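Local coordinates for protein nicotinate-nucleotide--dimethylbenzimidazole phosphoribosyltransferase (Thermus thermophilus HB8, PDB 1WX1) that probably catalyses transfer of phosphoribose from nicotinate mononucleotide to 5,6-dimethylbenzimidazole, giving alpha-ribazole 5'-phosphate for cobalamin biosynthesis, at residues Val59-Ser64 / Thr122-Gln127. Numbering follows the deposited sequence.
Sequences VAEGVS and TANLAQ. With NA (sodium ion), chain C.
One carboxylate oxygen of E61 takes two side-chain amide N-H groups from the facing loop. N124 ND2 gives the shorter bond, 2.8 Å to E61 OE2 on its anti lone pair, though bent at the hydrogen (147°). Q127 NE2 reaches E61 OE2 at 3.1 Å along a nearly straight path (175°), coming from above the carboxylate plane while the acceptor lies in the plane of the Q127 amide. The E61 side chain crosses that of N124 at about a right angle. CG of N124 is anti to its backbone N (chi1 -171°), and ND2 of the amide faces E61 while OD1 accepts from A126 N at 3.0 Å. This Asx turn and the Q127 N to N124 O bond curl 124-127, and the N124 and Q127 amides converge on the same oxygen.

Packing outside the polar core is slight. The A126 methyl CB lies 3.8 Å from E61 CG, and A60 CB stands 3.9 Å from N124 ND2. The A126 side chain also touches A204 of helix 195-210, whose R207 binds A126 O, while R200 of the same helix binds G62 O; the helix thus backs both loops. At the end of the segment, Q127 O ligates a sodium ion at 2.5 Å, together with three waters.

The contact joins two surface loops, one after strand 47-54 and one after strand 113-115 of the parallel sheet, away from the predicted catalytic glutamate. The E61 carboxylate is met here by two neutral amide N-H groups on one oxygen, which would stabilise its negative charge and probably favour the ionised form.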
loop_
_atom_site.group_PDB
_atom_site.type_symbol
_atom_site.label_atom_id
_atom_site.label_comp_id
_atom_site.label_asym_id
_atom_site.label_seq_id
_atom_site.Cartn_x
_atom_site.Cartn_y
_atom_site.Cartn_z
ATOM N N VAL A 59 0.816 -33.072 -6.198
ATOM C CA VAL A 59 -0.507 -32.801 -6.747
ATOM C C VAL A 59 -1.288 -34.107 -6.831
ATOM O O VAL A 59 -2.513 -34.102 -6.907
ATOM C CB VAL A 59 -0.449 -32.187 -8.167
ATOM C CG1 VAL A 59 0.176 -30.796 -8.111
ATOM C CG2 VAL A 59 0.335 -33.103 -9.098
ATOM N N ALA A 60 -0.572 -35.226 -6.814
ATOM C CA ALA A 60 -1.212 -36.533 -6.892
ATOM C C ALA A 60 -2.025 -36.832 -5.630
ATOM O O ALA A 60 -2.841 -37.756 -5.616
ATOM C CB ALA A 60 -0.162 -37.617 -7.113
ATOM N N GLU A 61 -1.799 -36.048 -4.578
ATOM C CA GLU A 61 -2.515 -36.225 -3.316
ATOM C C GLU A 61 -3.826 -35.438 -3.282
ATOM O O GLU A 61 -4.502 -35.384 -2.249
ATOM C CB GLU A 61 -1.638 -35.782 -2.141
ATOM C CG GLU A 61 -0.352 -36.582 -1.955
ATOM C CD GLU A 61 -0.607 -38.061 -1.718
ATOM O OE1 GLU A 61 -1.535 -38.387 -0.954
ATOM O OE2 GLU A 61 0.128 -38.897 -2.284
ATOM N N GLY A 62 -4.173 -34.816 -4.404
ATOM C CA GLY A 62 -5.406 -34.051 -4.481
ATOM C C GLY A 62 -5.411 -32.841 -3.565
ATOM O O GLY A 62 -6.389 -32.589 -2.858
ATOM N N VAL A 63 -4.321 -32.081 -3.584
ATOM C CA VAL A 63 -4.201 -30.904 -2.731
ATOM C C VAL A 63 -4.506 -29.598 -3.457
ATOM O O VAL A 63 -4.413 -28.523 -2.865
ATOM C CB VAL A 63 -2.788 -30.812 -2.119
ATOM C CG1 VAL A 63 -2.508 -32.054 -1.292
ATOM C CG2 VAL A 63 -1.742 -30.659 -3.224
ATOM N N SER A 64 -4.870 -29.692 -4.732
ATOM C CA SER A 64 -5.191 -28.513 -5.526
ATOM C C SER A 64 -6.352 -28.760 -6.485
ATOM O O SER A 64 -6.479 -29.845 -7.056
ATOM C CB SER A 64 -3.966 -28.071 -6.329
ATOM O OG SER A 64 -4.278 -26.958 -7.149
ATOM N N THR A 122 8.939 -32.108 -9.061
ATOM C CA THR A 122 9.474 -32.932 -7.984
ATOM C C THR A 122 8.701 -34.241 -7.869
ATOM O O THR A 122 7.643 -34.410 -8.483
ATOM C CB THR A 122 9.321 -32.237 -6.634
ATOM O OG1 THR A 122 7.950 -31.853 -6.476
ATOM C CG2 THR A 122 10.216 -31.006 -6.539
ATOM N N ALA A 123 9.240 -35.162 -7.079
ATOM C CA ALA A 123 8.568 -36.430 -6.819
ATOM C C ALA A 123 7.508 -36.053 -5.775
ATOM O O ALA A 123 7.530 -34.937 -5.256
ATOM C CB ALA A 123 9.558 -37.446 -6.236
ATOM N N ASN A 124 6.591 -36.970 -5.474
ATOM C CA ASN A 124 5.529 -36.727 -4.494
ATOM C C ASN A 124 6.128 -36.656 -3.088
ATOM O O ASN A 124 6.543 -37.672 -2.537
ATOM C CB ASN A 124 4.503 -37.865 -4.554
ATOM C CG ASN A 124 3.264 -37.585 -3.725
ATOM O OD1 ASN A 124 3.274 -36.744 -2.827
ATOM N ND2 ASN A 124 2.188 -38.306 -4.017
ATOM N N LEU A 125 6.148 -35.461 -2.503
ATOM C CA LEU A 125 6.732 -35.270 -1.174
ATOM C C LEU A 125 6.034 -36.040 -0.053
ATOM O O LEU A 125 6.599 -36.226 1.026
ATOM C CB LEU A 125 6.765 -33.769 -0.831
ATOM C CG LEU A 125 5.431 -33.054 -0.591
ATOM C CD1 LEU A 125 5.022 -33.212 0.869
ATOM C CD2 LEU A 125 5.580 -31.569 -0.921
ATOM N N ALA A 126 4.802 -36.480 -0.296
ATOM C CA ALA A 126 4.067 -37.229 0.715
ATOM C C ALA A 126 4.473 -38.699 0.737
ATOM O O ALA A 126 4.179 -39.417 1.699
ATOM C CB ALA A 126 2.560 -37.118 0.465
ATOM N N GLN A 127 5.158 -39.141 -0.313
ATOM C CA GLN A 127 5.552 -40.545 -0.426
ATOM C C GLN A 127 7.057 -40.788 -0.406
ATOM O O GLN A 127 7.499 -41.931 -0.310
ATOM C CB GLN A 127 4.966 -41.137 -1.711
ATOM C CG GLN A 127 3.463 -40.919 -1.858
ATOM C CD GLN A 127 2.655 -41.633 -0.788
ATOM O OE1 GLN A 127 3.150 -42.542 -0.120
ATOM N NE2 GLN A 127 1.413 -41.217 -0.614
HETATM NA NA NA C . 7.527 -44.074 -1.539
HETATM O O HOH W 1 7.680 -45.056 1.030
HETATM O O HOH W 2 10.186 -43.748 -1.162
HETATM O O HOH W 3 7.617 -42.713 -3.826
#